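ABC transporter, substrate binding protein (Mannopine) (Agrobacterium fabrum, PDB 5L9S) probably captures mannopine in the periplasm as the solute-binding component of an ABC importer, and is crystallised here open and unliganded. Local coordinates at residues K116-N120 / G121-Q125; Q197-N201 / D202-V206; L292-A295 / A296-E299; Q319-N322 / S323-R326. All coordinates share one frame; numbering follows the deposited sequence.

Contact 1 (K116-N120 / G121-Q125); sequences KLNEN and GSNPQ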
loop_
_atom_site.group_PDB
_atom_site.type_symbol
_atom_site.label_atom_id
_atom_site.label_comp_id
_atom_site.label_asym_id
_atom_site.label_seq_id
_atom_site.Cartn_x
_atom_site.Cartn_y
_atom_site.Cartn_z
ATOM N N LYS A 116 14.524 -0.796 17.159
ATOM C CA LYS A 116 14.432 -1.297 18.542
ATOM C C LYS A 116 14.730 -0.104 19.439
ATOM O O LYS A 116 15.687 0.623 19.172
ATOM C CB LYS A 116 15.451 -2.419 18.836
ATOM C CG LYS A 116 15.231 -3.088 20.192
ATOM C CD LYS A 116 16.132 -4.239 20.413
ATOM C CE LYS A 116 16.091 -4.733 21.843
ATOM N NZ LYS A 116 17.008 -5.888 22.056
ATOM N N LEU A 117 13.916 0.115 20.475
ATOM C CA LEU A 117 14.125 1.232 21.397
ATOM C C LEU A 117 15.409 1.036 22.194
ATOM O O LEU A 117 15.623 -0.029 22.782
ATOM C CB LEU A 117 12.925 1.453 22.337
ATOM C CG LEU A 117 11.519 1.517 21.723
ATOM C CD1 LEU A 117 10.472 1.590 22.811
ATOM C CD2 LEU A 117 11.360 2.704 20.813
ATOM N N ASN A 118 16.310 2.014 22.137
ATOM C CA ASN A 118 17.542 1.908 22.902
ATOM C C ASN A 118 17.388 2.640 24.213
ATOM O O ASN A 118 16.555 3.547 24.312
ATOM C CB ASN A 118 18.787 2.307 22.110
ATOM C CG ASN A 118 18.598 3.472 21.200
ATOM O OD1 ASN A 118 18.777 3.372 19.978
ATOM N ND2 ASN A 118 18.172 4.585 21.768
ATOM N N GLU A 119 18.164 2.198 25.230
ATOM C CA GLU A 119 18.123 2.646 26.620
ATOM C C GLU A 119 18.258 4.169 26.814
ATOM O O GLU A 119 17.529 4.724 27.643
ATOM C CB GLU A 119 19.138 1.876 27.489
ATOM C CG GLU A 119 20.620 2.088 27.190
ATOM C CD GLU A 119 21.558 1.712 28.329
ATOM O OE1 GLU A 119 22.471 0.884 28.102
ATOM O OE2 GLU A 119 21.379 2.244 29.449
ATOM N N ASN A 120 19.152 4.841 26.050
ATOM C CA ASN A 120 19.366 6.289 26.185
ATOM C C ASN A 120 18.201 7.130 25.620
ATOM O O ASN A 120 18.062 8.299 25.998
ATOM C CB ASN A 120 20.736 6.755 25.633
ATOM C CG ASN A 120 21.126 6.354 24.221
ATOM O OD1 ASN A 120 22.299 6.478 23.837
ATOM N ND2 ASN A 120 20.177 5.918 23.393
ATOM N N GLY A 121 17.376 6.526 24.762
ATOM C CA GLY A 121 16.205 7.170 24.184
ATOM C C GLY A 121 16.451 7.821 22.846
ATOM O O GLY A 121 15.551 8.483 22.317
ATOM N N SER A 122 17.670 7.642 22.283
ATOM C CA SER A 122 18.054 8.213 20.990
ATOM C C SER A 122 17.799 7.201 19.871
ATOM O O SER A 122 18.607 6.295 19.651
ATOM C CB SER A 122 19.517 8.657 21.004
ATOM O OG SER A 122 19.852 9.340 19.807
ATOM N N ASN A 123 16.689 7.370 19.154
ATOM C CA ASN A 123 16.313 6.467 18.078
ATOM C C ASN A 123 16.324 7.140 16.697
ATOM O O ASN A 123 16.179 8.364 16.617
ATOM C CB ASN A 123 14.971 5.822 18.391
ATOM C CG ASN A 123 14.920 5.178 19.746
ATOM O OD1 ASN A 123 14.171 5.589 20.616
ATOM N ND2 ASN A 123 15.736 4.170 19.959
ATOM N N PRO A 124 16.556 6.377 15.600
ATOM C CA PRO A 124 16.579 7.014 14.269
ATOM C C PRO A 124 15.187 7.476 13.849
ATOM O O PRO A 124 14.210 6.757 14.067
ATOM C CB PRO A 124 17.111 5.917 13.338
ATOM C CG PRO A 124 17.356 4.727 14.186
ATOM C CD PRO A 124 16.728 4.910 15.506
ATOM N N GLN A 125 15.084 8.675 13.256
ATOM C CA GLN A 125 13.767 9.195 12.877
ATOM C C GLN A 125 13.595 9.418 11.367
ATOM O O GLN A 125 12.468 9.590 10.902
ATOM C CB GLN A 125 13.429 10.458 13.691
ATOM C CG GLN A 125 13.279 10.201 15.209
ATOM C CD GLN A 125 12.344 9.047 15.528
ATOM O OE1 GLN A 125 11.151 9.052 15.209
ATOM N NE2 GLN A 125 12.868 8.013 16.165
#
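N118 and G121 form the backbone hydrogen bond of a type I beta turn: the N of G121 reaches the O of N118 at 3.1 Å, approaching from above the carbonyl plane rather than along a lone pair. E119 and N120 occupy the two corners. G121 closes the turn with a positive phi of 93°, a backbone shape that suits glycine because there is no CB to press against the carbonyl oxygen of N120.

A weak side-chain bond adds to this. ND2 of N118 donates to the O of S122 at 2.8 Å, with a bent N-H...O angle. Its chi1 of 39° places CG between the backbone N and the carbonyl carbon, which swings the amide across the turn to the returning chain. Asparagine fits here, being short enough to stay beside its own backbone while carrying a donor.

The amides of N118 and N123 also lie close. The two side chains run past one another head to tail, amide planes 27° apart, and OD1 of N118 lies 3.1 Å from ND2 of N123. A methyl of L117, CD2, only brushes OD1 of N123, at 4.0 Å. A bound acetate, probably from the crystallisation liquor, lies near the side chain of N123, while P124 packs on Y115 and F136.

The whole is an asparagine-rich type I surface turn that ends on a glycine with positive phi, reversing the chain where strand 103-116 ends and the approach to helix 127-130 begins.

Contact 2 (Q197-N201 / D202-V206); sequences QAFRN and DEYRV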
loop_
_atom_site.group_PDB
_atom_site.type_symbol
_atom_site.label_atom_id
_atom_site.label_comp_id
_atom_site.label_asym_id
_atom_site.label_seq_id
_atom_site.Cartn_x
_atom_site.Cartn_y
_atom_site.Cartn_z
ATOM N N GLN A 197 10.568 -12.362 12.702
ATOM C CA GLN A 197 11.440 -13.343 13.367
ATOM C C GLN A 197 12.789 -12.673 13.697
ATOM O O GLN A 197 13.279 -12.779 14.820
ATOM C CB GLN A 197 11.706 -14.583 12.488
ATOM C CG GLN A 197 10.496 -15.400 11.979
ATOM C CD GLN A 197 9.658 -16.167 12.987
ATOM O OE1 GLN A 197 8.472 -16.447 12.736
ATOM N NE2 GLN A 197 10.246 -16.583 14.113
ATOM N N ALA A 198 13.378 -11.985 12.703
ATOM C CA ALA A 198 14.666 -11.307 12.806
ATOM C C ALA A 198 14.662 -10.267 13.926
ATOM O O ALA A 198 15.662 -10.135 14.627
ATOM C CB ALA A 198 15.024 -10.660 11.476
ATOM N N PHE A 199 13.537 -9.553 14.111
ATOM C CA PHE A 199 13.424 -8.589 15.183
ATOM C C PHE A 199 13.327 -9.300 16.547
ATOM O O PHE A 199 14.009 -8.870 17.485
ATOM C CB PHE A 199 12.247 -7.624 14.955
ATOM C CG PHE A 199 12.304 -6.427 15.881
ATOM C CD1 PHE A 199 11.737 -6.482 17.167
ATOM C CD2 PHE A 199 12.938 -5.252 15.486
ATOM C CE1 PHE A 199 11.812 -5.387 18.030
ATOM C CE2 PHE A 199 13.002 -4.150 16.349
ATOM C CZ PHE A 199 12.444 -4.230 17.613
ATOM N N ARG A 200 12.502 -10.379 16.653
ATOM C CA ARG A 200 12.330 -11.191 17.865
ATOM C C ARG A 200 13.664 -11.744 18.336
ATOM O O ARG A 200 13.914 -11.771 19.536
ATOM C CB ARG A 200 11.384 -12.376 17.607
ATOM C CG ARG A 200 9.944 -12.018 17.405
ATOM C CD ARG A 200 9.154 -13.276 17.263
ATOM N NE ARG A 200 7.769 -12.957 17.028
ATOM C CZ ARG A 200 7.009 -13.563 16.128
ATOM N NH1 ARG A 200 5.734 -13.229 16.002
ATOM N NH2 ARG A 200 7.531 -14.473 15.309
ATOM N N ASN A 201 14.507 -12.202 17.395
ATOM C CA ASN A 201 15.824 -12.787 17.653
ATOM C C ASN A 201 16.917 -11.730 17.812
ATOM O O ASN A 201 18.049 -12.067 18.146
ATOM C CB ASN A 201 16.177 -13.788 16.549
ATOM C CG ASN A 201 15.266 -14.989 16.534
ATOM O OD1 ASN A 201 15.004 -15.617 17.563
ATOM N ND2 ASN A 201 14.742 -15.326 15.369
ATOM N N ASP A 202 16.565 -10.451 17.603
ATOM C CA ASP A 202 17.442 -9.283 17.685
ATOM C C ASP A 202 18.556 -9.340 16.630
ATOM O O ASP A 202 19.721 -9.064 16.928
ATOM C CB ASP A 202 17.978 -9.066 19.122
ATOM C CG ASP A 202 18.407 -7.634 19.417
ATOM O OD1 ASP A 202 17.725 -6.690 18.929
ATOM O OD2 ASP A 202 19.416 -7.455 20.146
ATOM N N GLU A 203 18.186 -9.715 15.391
ATOM C CA GLU A 203 19.090 -9.818 14.233
ATOM C C GLU A 203 19.323 -8.438 13.570
ATOM O O GLU A 203 20.257 -8.276 12.772
ATOM C CB GLU A 203 18.583 -10.857 13.215
ATOM C CG GLU A 203 18.683 -12.306 13.682
ATOM C CD GLU A 203 18.049 -13.346 12.772
ATOM O OE1 GLU A 203 17.342 -14.245 13.286
ATOM O OE2 GLU A 203 18.259 -13.263 11.541
ATOM N N TYR A 204 18.475 -7.456 13.914
ATOM C CA TYR A 204 18.563 -6.067 13.460
ATOM C C TYR A 204 17.915 -5.153 14.481
ATOM O O TYR A 204 16.988 -5.574 15.226
ATOM C CB TYR A 204 17.972 -5.827 12.047
ATOM C CG TYR A 204 16.465 -5.885 11.956
ATOM C CD1 TYR A 204 15.692 -4.733 12.091
ATOM C CD2 TYR A 204 15.815 -7.075 11.663
ATOM C CE1 TYR A 204 14.305 -4.776 11.970
ATOM C CE2 TYR A 204 14.434 -7.136 11.559
ATOM C CZ TYR A 204 13.680 -5.982 11.675
ATOM O OH TYR A 204 12.315 -6.068 11.534
ATOM N N ARG A 205 18.402 -3.898 14.479
ATOM C CA ARG A 205 17.972 -2.824 15.367
ATOM C C ARG A 205 17.346 -1.624 14.609
ATOM O O ARG A 205 16.637 -0.827 15.223
ATOM C CB ARG A 205 19.133 -2.376 16.279
ATOM C CG ARG A 205 19.582 -3.455 17.267
ATOM C CD ARG A 205 20.471 -2.895 18.360
ATOM N NE ARG A 205 19.692 -2.271 19.433
ATOM C CZ ARG A 205 19.577 -2.764 20.664
ATOM N NH1 ARG A 205 20.199 -3.890 20.998
ATOM N NH2 ARG A 205 18.851 -2.126 21.574
ATOM N N VAL A 206 17.631 -1.484 13.299
ATOM C CA VAL A 206 17.090 -0.426 12.442
ATOM C C VAL A 206 16.719 -1.037 11.092
ATOM O O VAL A 206 17.573 -1.639 10.457
ATOM C CB VAL A 206 18.078 0.747 12.252
ATOM C CG1 VAL A 206 17.439 1.854 11.422
ATOM C CG2 VAL A 206 18.560 1.296 13.591
#
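A198 and F199 of the last turn of helix 192-200 meet E203 and Y204 of the following loop in a Schellman motif, the helix ending that leads toward strand 206-210. Two backbone bonds define it. The N of E203 reaches back to the O of A198 at 2.7 Å, nearly straight on, whereas the N of D202 meets the O of F199 at 3.0 Å from well above the carbonyl plane. D202, which donates the second bond, takes a positive phi of 63°, a left-handed shape that aspartate tolerates better than most residues with a CB.

Apolar contacts fill the turn. CB of A198 lies 4.0 Å from CB of E203, the pairing expected across this motif, and the smallness of alanine also leaves space for the Y204 ring, whose CE2 edge comes to 3.6 Å from that methyl. The rings of F199 and Y204 form an offset edge-to-face pair, the edge of F199 turned toward the face of Y204, with centroids 5.7 Å apart and planes at 70°. Chi1 of 72° folds the tyrosine ring back over the helix, so that its OH can bond to the O of S195, a turn before F199 in the helix. On the exposed side, the N201 amide and the E203 carboxylate lie alongside one another, heading in the same direction, with OE1 of E203 3.5 Å from CB of N201.

Around this ending, A198, E203 and Y204 rest on V187 of strand 185-189, Y204 also touches S141 of strand 140-143, and F199 lies against K116 at the end of strand 103-116.

Contact 3 (L292-A295 / A296-E299); sequences LPSA and ADVE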
loop_
_atom_site.group_PDB
_atom_site.type_symbol
_atom_site.label_atom_id
_atom_site.label_comp_id
_atom_site.label_asym_id
_atom_site.label_seq_id
_atom_site.Cartn_x
_atom_site.Cartn_y
_atom_site.Cartn_z
ATOM N N LEU A 292 -1.182 4.488 13.573
ATOM C CA LEU A 292 -1.336 4.825 12.156
ATOM C C LEU A 292 -0.963 6.266 11.901
ATOM O O LEU A 292 -1.134 7.072 12.814
ATOM C CB LEU A 292 -2.787 4.572 11.695
ATOM C CG LEU A 292 -3.217 3.110 11.625
ATOM C CD1 LEU A 292 -4.686 2.966 11.722
ATOM C CD2 LEU A 292 -2.734 2.451 10.387
ATOM N N PRO A 293 -0.486 6.644 10.679
ATOM C CA PRO A 293 -0.172 8.063 10.442
ATOM C C PRO A 293 -1.451 8.920 10.456
ATOM O O PRO A 293 -2.566 8.483 10.092
ATOM C CB PRO A 293 0.451 8.058 9.040
ATOM C CG PRO A 293 -0.139 6.854 8.372
ATOM C CD PRO A 293 -0.219 5.826 9.469
ATOM N N SER A 294 -1.310 10.163 10.874
ATOM C CA SER A 294 -2.431 11.098 10.869
ATOM C C SER A 294 -2.630 11.596 9.421
ATOM O O SER A 294 -1.779 11.315 8.578
ATOM C CB SER A 294 -2.104 12.268 11.786
ATOM O OG SER A 294 -1.063 13.018 11.186
ATOM N N ALA A 295 -3.673 12.384 9.151
ATOM C CA ALA A 295 -3.873 12.990 7.840
ATOM C C ALA A 295 -2.737 14.023 7.539
ATOM O O ALA A 295 -2.277 14.090 6.401
ATOM C CB ALA A 295 -5.239 13.658 7.757
ATOM N N ALA A 296 -2.236 14.753 8.548
ATOM C CA ALA A 296 -1.108 15.695 8.360
ATOM C C ALA A 296 0.228 14.952 8.039
ATOM O O ALA A 296 1.055 15.491 7.302
ATOM C CB ALA A 296 -0.941 16.584 9.575
ATOM N N ASP A 297 0.430 13.710 8.564
ATOM C CA ASP A 297 1.630 12.922 8.238
ATOM C C ASP A 297 1.546 12.549 6.773
ATOM O O ASP A 297 2.519 12.764 6.053
ATOM C CB ASP A 297 1.768 11.641 9.096
ATOM C CG ASP A 297 2.009 11.837 10.588
ATOM O OD1 ASP A 297 2.927 12.618 10.955
ATOM O OD2 ASP A 297 1.329 11.162 11.389
ATOM N N VAL A 298 0.359 12.076 6.313
ATOM C CA VAL A 298 0.099 11.693 4.918
ATOM C C VAL A 298 0.361 12.886 3.945
ATOM O O VAL A 298 1.072 12.705 2.961
ATOM C CB VAL A 298 -1.296 11.028 4.705
ATOM C CG1 VAL A 298 -1.490 10.576 3.261
ATOM C CG2 VAL A 298 -1.530 9.856 5.663
ATOM N N GLU A 299 -0.103 14.105 4.257
ATOM C CA GLU A 299 0.128 15.225 3.337
ATOM C C GLU A 299 1.500 15.899 3.458
ATOM O O GLU A 299 1.969 16.456 2.461
ATOM C CB GLU A 299 -1.002 16.286 3.383
ATOM C CG GLU A 299 -1.363 16.877 4.741
ATOM C CD GLU A 299 -2.821 17.277 4.962
ATOM O OE1 GLU A 299 -3.107 17.943 5.988
ATOM O OE2 GLU A 299 -3.684 16.888 4.139
#
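S294 and D297 hold each other through reciprocal bonds at the start of helix 295-300, and this is the tight part of the contact. OG of S294 accepts from the N of D297 at 3.1 Å, while OD2 of D297 accepts from the N of S294 at 2.9 Å, an almost straight bond arriving on the anti side of the carboxylate. With chi1 of 69°, the serine hydroxyl sits between its backbone N and carbonyl carbon, within reach of the first turn. Serine is apt because its oxygen can replace the carbonyl that a preceding helical turn would have supplied; aspartate is apt because a negative charge near a helix N terminus is probably favoured by the helix dipole.

Behind the cap, P293 packs inward. Its CB is 3.8 Å from CB of D297, and its CG lies 4.3 Å from CG2 of V298, which pairs the residue before the cap with the fourth residue of the helix. Y228 touches both P293 and D297, and V298 rests on L233 of the same strand, 224-240.

The other side is looser. A296 and E299 are exposed, and A296 brings its methyl no closer to OG of S294 than 3.9 Å. E299 makes the ordinary helical bond from its N to the O of A295; chi1 of 54° brings its CG to 3.4 Å from that same oxygen, and the chain bends beyond it.

Taken together, the reciprocal serine and aspartate bonds make a capping box, and the proline-valine pair beside it a hydrophobic staple.

Contact 4 (Q319-N322 / S323-R326); sequences QRWN and SWIR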
loop_
_atom_site.group_PDB
_atom_site.type_symbol
_atom_site.label_atom_id
_atom_site.label_comp_id
_atom_site.label_asym_id
_atom_site.label_seq_id
_atom_site.Cartn_x
_atom_site.Cartn_y
_atom_site.Cartn_z
ATOM N N GLN A 319 16.444 -6.009 -12.954
ATOM C CA GLN A 319 17.716 -6.411 -13.544
ATOM C C GLN A 319 18.869 -5.865 -12.687
ATOM O O GLN A 319 19.654 -6.641 -12.139
ATOM C CB GLN A 319 17.837 -5.864 -14.978
ATOM C CG GLN A 319 17.305 -6.758 -16.090
ATOM C CD GLN A 319 17.729 -6.279 -17.469
ATOM O OE1 GLN A 319 18.180 -5.137 -17.657
ATOM N NE2 GLN A 319 17.615 -7.155 -18.470
ATOM N N ARG A 320 18.924 -4.527 -12.538
ATOM C CA ARG A 320 19.930 -3.808 -11.776
ATOM C C ARG A 320 20.041 -4.248 -10.327
ATOM O O ARG A 320 21.150 -4.279 -9.812
ATOM C CB ARG A 320 19.694 -2.301 -11.877
ATOM C CG ARG A 320 20.528 -1.663 -12.961
ATOM C CD ARG A 320 21.495 -0.680 -12.359
ATOM N NE ARG A 320 21.183 0.661 -12.828
ATOM C CZ ARG A 320 21.811 1.762 -12.447
ATOM N NH1 ARG A 320 21.450 2.940 -12.936
ATOM N NH2 ARG A 320 22.802 1.698 -11.562
ATOM N N TRP A 321 18.922 -4.588 -9.675
ATOM C CA TRP A 321 18.911 -5.027 -8.271
ATOM C C TRP A 321 19.477 -6.440 -8.101
ATOM O O TRP A 321 20.358 -6.635 -7.259
ATOM C CB TRP A 321 17.502 -4.912 -7.661
ATOM C CG TRP A 321 17.413 -5.328 -6.220
ATOM C CD1 TRP A 321 16.935 -6.510 -5.737
ATOM C CD2 TRP A 321 17.806 -4.556 -5.075
ATOM N NE1 TRP A 321 16.992 -6.521 -4.361
ATOM C CE2 TRP A 321 17.543 -5.341 -3.928
ATOM C CE3 TRP A 321 18.331 -3.266 -4.902
ATOM C CZ2 TRP A 321 17.821 -4.893 -2.629
ATOM C CZ3 TRP A 321 18.563 -2.811 -3.612
ATOM C CH2 TRP A 321 18.324 -3.625 -2.496
ATOM N N ASN A 322 18.968 -7.423 -8.894
ATOM C CA ASN A 322 19.393 -8.823 -8.838
ATOM C C ASN A 322 20.878 -8.964 -9.080
ATOM O O ASN A 322 21.527 -9.797 -8.437
ATOM C CB ASN A 322 18.580 -9.693 -9.804
ATOM C CG ASN A 322 17.226 -10.164 -9.274
ATOM O OD1 ASN A 322 16.730 -9.761 -8.188
ATOM N ND2 ASN A 322 16.594 -11.039 -10.055
ATOM N N SER A 323 21.421 -8.116 -9.981
ATOM C CA SER A 323 22.831 -8.039 -10.325
ATOM C C SER A 323 23.642 -7.445 -9.166
ATOM O O SER A 323 24.732 -7.944 -8.882
ATOM C CB SER A 323 23.021 -7.201 -11.585
ATOM O OG SER A 323 22.474 -7.828 -12.734
ATOM N N TRP A 324 23.113 -6.381 -8.502
ATOM C CA TRP A 324 23.728 -5.695 -7.349
ATOM C C TRP A 324 23.775 -6.610 -6.128
ATOM O O TRP A 324 24.744 -6.565 -5.367
ATOM C CB TRP A 324 22.956 -4.412 -6.991
ATOM C CG TRP A 324 23.592 -3.592 -5.898
ATOM C CD1 TRP A 324 24.625 -2.708 -6.027
ATOM C CD2 TRP A 324 23.219 -3.575 -4.514
ATOM N NE1 TRP A 324 24.911 -2.131 -4.810
ATOM C CE2 TRP A 324 24.084 -2.663 -3.858
ATOM C CE3 TRP A 324 22.233 -4.242 -3.758
ATOM C CZ2 TRP A 324 24.006 -2.411 -2.482
ATOM C CZ3 TRP A 324 22.161 -3.995 -2.391
ATOM C CH2 TRP A 324 23.033 -3.082 -1.768
ATOM N N ILE A 325 22.727 -7.431 -5.941
ATOM C CA ILE A 325 22.639 -8.372 -4.833
ATOM C C ILE A 325 23.593 -9.565 -5.067
ATOM O O ILE A 325 23.991 -10.231 -4.109
ATOM C CB ILE A 325 21.147 -8.748 -4.554
ATOM C CG1 ILE A 325 20.823 -8.703 -3.047
ATOM C CG2 ILE A 325 20.706 -10.066 -5.196
ATOM C CD1 ILE A 325 20.638 -7.340 -2.488
ATOM N N ARG A 326 24.007 -9.766 -6.347
ATOM C CA ARG A 326 24.931 -10.782 -6.861
ATOM C C ARG A 326 24.299 -12.161 -6.872
ATOM O O ARG A 326 23.488 -12.441 -7.753
ATOM C CB ARG A 326 26.301 -10.766 -6.145
ATOM C CG ARG A 326 27.136 -9.522 -6.419
ATOM C CD ARG A 326 28.454 -9.609 -5.685
ATOM N NE ARG A 326 28.625 -8.532 -4.712
ATOM C CZ ARG A 326 28.146 -8.550 -3.471
ATOM N NH1 ARG A 326 27.435 -9.585 -3.039
ATOM N NH2 ARG A 326 28.367 -7.528 -2.656
#
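W324 stands beside W321 on the last turns of helix 307-325. Its CB lies 3.4 Å from the O of R320, close to the backbone of the preceding turn. Chi1 of -175° then sends the indole off the helix toward the neighbouring tryptophan. CE3 lies over one face of W321, toward its rim and 3.9 Å from CZ3; further out, CZ3 is 3.9 Å from CH2 of W321. The planes are 30° apart, but the six-membered rings are slid so far that they barely overlap. On the pyrrole side NE1 bonds to OD1 of D179, and R182 makes a cation-pi contact with the ring.

I325 comes in obliquely from the same side of the W321 ring plane, with CD1 3.7 Å from CZ2. NE1 of W321 is satisfied by N144. On the exposed side OG of S323 donates to the O of Q319 at 3.1 Å, doubling the main-chain bond to that oxygen, a habit of serine within helices.

Large flat side chains suit this helix face because they spread over helix 171-181, where F175 meets both tryptophans. The arrangement is plain i to i+3 and i to i+4 packing on a C-terminal helix held against a neighbouring helix.

In the fold
From the N terminus the four contacts follow in series, each closing only a turn of chain, so none nests within or crosses another. Contact 1 reverses the chain after strand 103-116; contact 2 ends helix 192-200 before strand 206-210. Although far apart in sequence, these two touch: N of K116 probably bonds to O of R205 at 2.9 Å, P124 packs on V206, and a weak ion pair links K116 with D202, tying adjacent strands of the sheet together. Contact 3 starts helix 295-300 beside strand 224-240, its centre 22 Å from that of contact 1. Contact 4, on the next helix, lies about 24 Å from contact 3 between nearest atoms and sets the end of the modelled chain against helix 171-181.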